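Local coordinates for oxidoreductase, NAD-binding/iron-sulfur cluster-binding protein (Nitratireductor pacificus pht-3B, PDB 6ZXU), which acts as a catabolic reductive dehalogenase that carries cobalamin and two [4Fe-4S] clusters, probably removing halogen from organohalide substrates by reduction, at residues Tyr31-Arg36 against Leu264-Thr269; Leu364-Gly370 against Arg468-Tyr472; Met463-Cys467 against Phe519-Leu523. All blocks are in the same frame, centred on the assembly; numbering follows the deposited sequence.

Contact 1 lies on the opposite side of the chain's centre from the other two, its centre about 47 Å from that of contact 2 and 39 Å from that of contact 3. Contacts 2 and 3 share helix 445-469, with centres about 10 Å apart, and Tyr472 of contact 2 packs on Leu523 of contact 3. The chemistry differs with burial. Contact 3 is wholly buried and joins helix to sheet through carbon and sulfur. Contacts 1 and 2 are only partly buried and lay loops against the C-terminal ends of helices: contact 1 relies on bridging waters and C-H contacts, while contact 2 adds two direct hydrogen bonds to main-chain carbonyls.

Contact 1 of 3, residues Tyr31-Arg36 against Leu264-Thr269; sequences YSNRDR and LGIDGT
Tyr31 and Ile266 make the main apolar contact between the two loops. The methyl CD1 of Ile266 sits over one face of the Tyr31 ring, 3.8 Å from its centroid and 14° off the normal, which fits a CH-pi contact offset toward the rim. With CG of Tyr31 anti to its own carbonyl carbon (chi1 -59°), the ring lies along the end of helix 260-264, where Leu264 O meets its edge in the ring plane, 3.5 Å from Tyr31 CD2.

A second flat group is covered by a methyl. Thr269 CG2 stands over the centre of the Arg36 guanidinium, 3.3 Å from Arg36 CZ. The extended Arg36 chain crosses Thr269 at about a right angle, and its polar end is held by Glu46 through a salt bridge and by Gly41 O. Asp267 turns its carboxylate nearly parallel to this guanidinium but is too distant to pair with it, and forms its salt bridge with Arg47.

Between the backbones, Gly268 CA points a C-H at Tyr31 O, 3.5 Å away with 150° at the hydrogen. A CB on Gly268 would collide with Asn33 CA and Ser32 O, so this close approach depends on glycine.

Polar bridging falls to water. One molecule donates to both Ser32 O and Ile266 O; another accepts from Asn33 ND2 and donates to Gly268 O at 2.7 Å. Asn33 ND2 also bonds Glu433.

Each loop contributes a type I turn, Asn33-Arg36 on one side and Gly265-Gly268 on the other. Ser32 OG, also hydrogen-bonded to Glu600, adds an ST turn by accepting from Arg34 N, and Gly265, at positive phi, is the C-prime residue of the Schellman motif that ends helix 260-264.

Contact 2 of 3, residues Leu364-Gly370 against Arg468-Tyr472; sequences LAPTGKG and RRMGY
Thr367 points its side chain at the last turn of helix 445-469, and its hydroxyl donates to Arg469 O, 2.8 Å from OG1, in the carbonyl plane and on a lone pair. Chi1 of 64° puts OG1 between the backbone N and the carbonyl carbon, where it also accepts from Lys369 N as an ST turn, so two bonds fix its rotation. Thr367 N donates to Met470 O at 3.3 Å; the N-H points straight at the oxygen (168°), yet it comes from well above the carbonyl plane. These carbonyls are exposed to the loop because the helix stops here in a Schellman motif: Gly471 takes positive phi, and its N bonds Arg468 O. Gly471 CA in turn lies 3.3 Å from Ala365 O, where a CB would clash.

On one flank Leu364 lays CD1 against the aliphatic part of Arg468, 4.0 Å from its CB. Pro366 meets Tyr472 at about a right angle, with Pro366 CG 4.0 Å from Tyr472 CZ in an oblique approach to the ring. Toward the other end, Lys369 crosses Arg469 carbon to carbon, CD to CG at 4.1 Å, while their charged ends stay apart and Arg469 forms a salt bridge with Asp76. Met470 SD rests 3.7 Å from Gly370 CA.

Contact 3 of 3, residues Met463-Cys467 against Phe519-Leu523; sequences MAAHC and FTTDL
Helix 445-469 packs here on a four-stranded antiparallel sheet, with Met463, Ala464 and Cys467 meeting Phe519 of strand 514-521, an inner strand between 422-429 and 474-477. The short helix and strand axes run almost parallel, 12° apart at a closest approach of 9.2 Å, so residues one helical turn apart can follow the strand.

Phe519 is the main link between the two elements. Its CB points toward the helix, and chi1 of 74°, with CG between the backbone N and the carbonyl carbon, swings the ring so that one face meets the helix backbone: Ala464 N sits above the ring centre, 4.2 Å from the plane, with Ala464 CA over the same face. Met463 crosses the ring at about a right angle and touches one rim, with its CB 3.6 Å from Phe519 CE1. Its bent chain folds back so that the methyl CE also reaches that atom, and SD makes an oblique Met-aromatic contact. At another part of the rim, Cys467 SG approaches Phe519 CE2 at 3.9 Å, again obliquely, as a sulfur-aromatic contact.

An alanine in place of Phe519 would probably open a gap between helix and sheet, leaving Met463 and Cys467 without the ring their sulfurs approach.

Val424 and Met426 of strand 422-429 and Ser476 of strand 474-477 also touch Phe519, and Ile383 of helix 376-390 touches both Met463 and Leu523. The Phe519 side chain is about 8 Å from that of the cobalamin-binding Val484, consistent with a position behind the residues lining that site.

Just past the end of the strand, Leu523 CD2 lies 4.3 Å from Cys467 SG. Thr521 OG1 bonds Ser473 O and closes an ST turn by accepting from Leu523 N at 3.2 Å, almost perfectly straight at 178°.

Contact 1 of 3, residues Tyr31-Arg36 against Leu264-Thr269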
# COMPACT_ATOMS: atom_id res chain seq x y z
N TYR A 31 -23.29 -1.08 6.56
CA TYR A 31 -23.06 -1.63 7.88
C TYR A 31 -21.58 -1.74 8.14
O TYR A 31 -20.84 -2.09 7.21
CB TYR A 31 -23.80 -3.00 8.02
CG TYR A 31 -25.28 -2.83 7.78
CD1 TYR A 31 -26.06 -2.19 8.72
CD2 TYR A 31 -25.89 -3.21 6.58
CE1 TYR A 31 -27.42 -1.95 8.47
CE2 TYR A 31 -27.24 -3.03 6.34
CZ TYR A 31 -28.00 -2.36 7.27
OH TYR A 31 -29.39 -2.10 7.07
N SER A 32 -21.15 -1.44 9.36
CA SER A 32 -19.77 -1.51 9.77
C SER A 32 -19.31 -2.92 9.89
O SER A 32 -20.05 -3.84 10.28
CB SER A 32 -19.56 -0.84 11.09
OG SER A 32 -18.24 -0.90 11.54
N ASN A 33 -18.05 -3.12 9.59
CA ASN A 33 -17.45 -4.43 9.84
C ASN A 33 -16.64 -4.48 11.14
O ASN A 33 -15.82 -5.38 11.34
CB ASN A 33 -16.59 -4.86 8.68
CG ASN A 33 -15.38 -3.94 8.46
OD1 ASN A 33 -14.89 -3.27 9.38
ND2 ASN A 33 -14.89 -3.94 7.25
N ARG A 34 -16.91 -3.55 12.05
CA ARG A 34 -16.06 -3.42 13.24
C ARG A 34 -16.07 -4.67 14.13
O ARG A 34 -15.17 -4.85 14.90
CB ARG A 34 -16.42 -2.20 14.05
CG ARG A 34 -17.79 -2.24 14.68
CD ARG A 34 -18.00 -1.08 15.63
NE ARG A 34 -18.09 0.17 14.87
CZ ARG A 34 -19.21 0.70 14.35
NH1 ARG A 34 -20.41 0.12 14.51
NH2 ARG A 34 -19.14 1.84 13.66
N ASP A 35 -17.09 -5.50 14.04
CA ASP A 35 -17.12 -6.75 14.85
C ASP A 35 -16.83 -8.01 14.09
O ASP A 35 -17.06 -9.09 14.58
CB ASP A 35 -18.45 -6.86 15.54
CG ASP A 35 -18.62 -5.72 16.55
OD1 ASP A 35 -17.67 -5.47 17.32
OD2 ASP A 35 -19.68 -5.05 16.54
N ARG A 36 -16.30 -7.85 12.88
CA ARG A 36 -16.01 -8.97 12.02
C ARG A 36 -14.50 -9.21 12.02
O ARG A 36 -13.73 -8.36 11.58
CB ARG A 36 -16.52 -8.69 10.64
CG ARG A 36 -16.22 -9.77 9.63
CD ARG A 36 -16.92 -9.47 8.35
NE ARG A 36 -16.78 -10.50 7.32
CZ ARG A 36 -17.58 -11.53 7.22
NH1 ARG A 36 -18.57 -11.66 8.05
NH2 ARG A 36 -17.49 -12.34 6.21
N LEU A 264 -27.50 -7.29 1.43
CA LEU A 264 -27.36 -6.04 2.14
C LEU A 264 -26.06 -5.88 2.92
O LEU A 264 -25.78 -4.79 3.44
CB LEU A 264 -28.52 -5.78 3.10
CG LEU A 264 -29.78 -5.20 2.44
CD1 LEU A 264 -30.84 -4.93 3.49
CD2 LEU A 264 -29.51 -3.90 1.75
N GLY A 265 -25.31 -6.97 3.09
CA GLY A 265 -24.03 -6.87 3.76
C GLY A 265 -24.17 -6.60 5.23
O GLY A 265 -23.45 -5.83 5.81
N ILE A 266 -25.10 -7.33 5.88
CA ILE A 266 -25.49 -6.96 7.25
C ILE A 266 -24.33 -7.03 8.24
O ILE A 266 -24.29 -6.28 9.25
CB ILE A 266 -26.73 -7.80 7.69
CG1 ILE A 266 -27.39 -7.15 8.90
CG2 ILE A 266 -26.43 -9.27 8.06
CD1 ILE A 266 -28.24 -5.93 8.55
N ASP A 267 -23.44 -7.98 8.01
CA ASP A 267 -22.31 -8.19 8.91
C ASP A 267 -21.09 -7.36 8.56
O ASP A 267 -20.02 -7.56 9.07
CB ASP A 267 -21.96 -9.70 8.94
CG ASP A 267 -23.05 -10.55 9.69
OD1 ASP A 267 -23.66 -10.02 10.71
OD2 ASP A 267 -23.35 -11.69 9.23
N GLY A 268 -21.25 -6.45 7.62
CA GLY A 268 -20.17 -5.57 7.19
C GLY A 268 -19.44 -6.00 5.96
O GLY A 268 -18.32 -5.64 5.76
N THR A 269 -20.06 -6.83 5.16
CA THR A 269 -19.46 -7.42 4.03
C THR A 269 -19.80 -6.61 2.77
O THR A 269 -20.68 -5.75 2.82
CB THR A 269 -19.92 -8.92 3.93
OG1 THR A 269 -21.35 -9.06 3.99
CG2 THR A 269 -19.30 -9.71 5.05
O HOH W 1 -22.64 -4.83 11.08
O HOH W 2 -15.80 -5.60 4.79

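Contact 2 of 3, residues Leu364-Gly370 against Arg468-Tyr472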
# COMPACT_ATOMS: atom_id res chain seq x y z
N LEU A 364 14.24 7.12 -25.25
CA LEU A 364 13.98 6.05 -26.18
C LEU A 364 13.30 6.62 -27.40
O LEU A 364 12.71 7.72 -27.35
CB LEU A 364 13.06 4.98 -25.56
CG LEU A 364 13.56 4.16 -24.37
CD1 LEU A 364 12.48 3.12 -23.92
CD2 LEU A 364 14.86 3.49 -24.63
N ALA A 365 13.26 5.82 -28.46
CA ALA A 365 12.49 6.13 -29.69
C ALA A 365 11.17 5.39 -29.70
O ALA A 365 11.17 4.17 -29.49
CB ALA A 365 13.31 5.70 -30.91
N PRO A 366 10.08 6.09 -30.03
CA PRO A 366 8.79 5.40 -30.15
C PRO A 366 8.85 4.21 -31.08
O PRO A 366 9.47 4.28 -32.14
CB PRO A 366 7.86 6.49 -30.68
CG PRO A 366 8.48 7.77 -30.16
CD PRO A 366 9.94 7.55 -30.17
N THR A 367 8.25 3.10 -30.66
CA THR A 367 8.38 1.86 -31.35
C THR A 367 7.19 1.63 -32.30
O THR A 367 7.22 0.70 -33.08
CB THR A 367 8.44 0.67 -30.38
OG1 THR A 367 7.21 0.57 -29.67
CG2 THR A 367 9.54 0.81 -29.46
N GLY A 368 6.16 2.46 -32.22
CA GLY A 368 4.91 2.18 -32.94
C GLY A 368 3.94 1.20 -32.25
O GLY A 368 2.82 1.01 -32.69
N LYS A 369 4.37 0.54 -31.18
CA LYS A 369 3.42 -0.29 -30.40
C LYS A 369 2.57 0.60 -29.47
O LYS A 369 2.91 1.77 -29.22
CB LYS A 369 4.17 -1.32 -29.59
CG LYS A 369 4.98 -2.29 -30.44
CD LYS A 369 5.94 -3.07 -29.57
CE LYS A 369 6.96 -3.87 -30.40
NZ LYS A 369 6.33 -5.17 -30.61
N GLY A 370 1.43 0.07 -29.06
CA GLY A 370 0.55 0.73 -28.11
C GLY A 370 -0.65 1.46 -28.66
O GLY A 370 -1.43 2.07 -27.90
N ARG A 468 7.99 1.59 -21.83
CA ARG A 468 9.25 1.30 -22.54
C ARG A 468 8.95 0.45 -23.79
O ARG A 468 9.50 0.70 -24.84
CB ARG A 468 10.25 0.71 -21.67
CG ARG A 468 10.74 1.58 -20.55
CD ARG A 468 11.95 1.08 -19.81
NE ARG A 468 11.74 -0.24 -19.26
CZ ARG A 468 11.23 -0.53 -18.08
NH1 ARG A 468 10.83 0.42 -17.27
NH2 ARG A 468 11.12 -1.79 -17.70
N ARG A 469 8.01 -0.48 -23.71
CA ARG A 469 7.55 -1.24 -24.83
C ARG A 469 7.06 -0.36 -25.94
O ARG A 469 7.27 -0.64 -27.12
CB ARG A 469 6.48 -2.23 -24.39
CG ARG A 469 5.90 -3.06 -25.50
CD ARG A 469 4.81 -4.03 -25.03
NE ARG A 469 5.22 -4.90 -23.89
CZ ARG A 469 6.02 -5.98 -23.99
NH1 ARG A 469 6.58 -6.41 -25.16
NH2 ARG A 469 6.29 -6.66 -22.87
N MET A 470 6.43 0.73 -25.59
CA MET A 470 5.94 1.67 -26.61
C MET A 470 6.99 2.68 -27.08
O MET A 470 6.67 3.60 -27.83
CB MET A 470 4.72 2.41 -26.02
CG MET A 470 3.57 1.48 -25.60
SD MET A 470 2.06 2.33 -25.11
CE MET A 470 2.60 3.11 -23.58
N GLY A 471 8.20 2.59 -26.55
CA GLY A 471 9.29 3.46 -26.90
C GLY A 471 9.30 4.80 -26.19
O GLY A 471 9.79 5.81 -26.75
N TYR A 472 8.85 4.80 -24.92
CA TYR A 472 8.95 6.00 -24.08
C TYR A 472 9.67 5.66 -22.82
O TYR A 472 9.28 4.71 -22.12
CB TYR A 472 7.54 6.55 -23.80
CG TYR A 472 6.89 7.08 -25.01
CD1 TYR A 472 7.12 8.40 -25.41
CD2 TYR A 472 6.06 6.30 -25.78
CE1 TYR A 472 6.55 8.91 -26.57
CE2 TYR A 472 5.50 6.79 -26.94
CZ TYR A 472 5.72 8.12 -27.30
OH TYR A 472 5.11 8.59 -28.43
O HOH W 3 10.42 8.42 -26.60
O HOH W 4 4.83 3.62 -29.81
O HOH W 5 5.24 -5.96 -27.54

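Contact 3 of 3, residues Met463-Cys467 against Phe519-Leu523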
# COMPACT_ATOMS: atom_id res chain seq x y z
N MET A 463 3.88 -0.96 -15.23
CA MET A 463 3.44 0.19 -16.01
C MET A 463 4.60 0.86 -16.73
O MET A 463 4.47 1.20 -17.91
CB MET A 463 2.70 1.18 -15.13
CG MET A 463 1.31 0.64 -14.74
SD MET A 463 0.49 1.72 -13.55
CE MET A 463 -0.08 3.04 -14.62
N ALA A 464 5.68 1.09 -16.05
CA ALA A 464 6.87 1.65 -16.66
C ALA A 464 7.41 0.73 -17.76
O ALA A 464 7.83 1.22 -18.82
CB ALA A 464 7.92 1.91 -15.62
N ALA A 465 7.35 -0.58 -17.56
CA ALA A 465 7.79 -1.55 -18.62
C ALA A 465 6.93 -1.44 -19.84
O ALA A 465 7.44 -1.48 -20.98
CB ALA A 465 7.77 -2.96 -18.12
N HIS A 466 5.64 -1.16 -19.67
CA HIS A 466 4.78 -0.97 -20.80
C HIS A 466 5.05 0.29 -21.56
O HIS A 466 5.07 0.33 -22.78
CB HIS A 466 3.27 -1.05 -20.41
CG HIS A 466 2.35 -1.12 -21.59
ND1 HIS A 466 2.40 -2.15 -22.52
CD2 HIS A 466 1.36 -0.31 -21.98
CE1 HIS A 466 1.50 -1.94 -23.45
NE2 HIS A 466 0.85 -0.83 -23.15
N CYS A 467 5.33 1.35 -20.84
CA CYS A 467 5.78 2.58 -21.49
C CYS A 467 7.03 2.34 -22.36
O CYS A 467 7.11 2.86 -23.43
CB CYS A 467 6.08 3.70 -20.44
SG CYS A 467 4.58 4.39 -19.71
N PHE A 519 6.24 6.47 -10.89
CA PHE A 519 7.14 6.24 -12.00
C PHE A 519 7.15 7.43 -12.89
O PHE A 519 6.12 8.05 -13.13
CB PHE A 519 6.90 4.95 -12.81
CG PHE A 519 5.74 4.98 -13.70
CD1 PHE A 519 4.48 4.54 -13.25
CD2 PHE A 519 5.89 5.30 -15.05
CE1 PHE A 519 3.40 4.52 -14.09
CE2 PHE A 519 4.78 5.31 -15.89
CZ PHE A 519 3.55 4.93 -15.41
N THR A 520 8.36 7.78 -13.33
CA THR A 520 8.54 8.89 -14.27
C THR A 520 8.57 8.35 -15.69
O THR A 520 8.92 7.19 -15.91
CB THR A 520 9.77 9.68 -13.94
OG1 THR A 520 10.92 8.84 -13.84
CG2 THR A 520 9.56 10.42 -12.57
N THR A 521 8.18 9.18 -16.63
CA THR A 521 8.13 8.80 -18.02
C THR A 521 8.18 10.00 -18.93
O THR A 521 7.85 11.10 -18.56
CB THR A 521 6.89 7.93 -18.30
OG1 THR A 521 6.92 7.39 -19.64
CG2 THR A 521 5.57 8.61 -18.04
N ASP A 522 8.46 9.71 -20.23
CA ASP A 522 8.29 10.69 -21.32
C ASP A 522 7.00 10.55 -22.11
O ASP A 522 6.70 11.41 -22.95
CB ASP A 522 9.50 10.62 -22.29
CG ASP A 522 10.77 11.13 -21.65
OD1 ASP A 522 10.70 12.10 -20.77
OD2 ASP A 522 11.83 10.53 -22.00
N LEU A 523 6.16 9.55 -21.82
CA LEU A 523 4.87 9.47 -22.50
C LEU A 523 4.05 10.70 -22.33
O LEU A 523 3.77 11.11 -21.22
CB LEU A 523 4.09 8.29 -21.99
CG LEU A 523 2.75 8.07 -22.62
CD1 LEU A 523 2.94 7.56 -24.05
CD2 LEU A 523 1.91 7.07 -21.81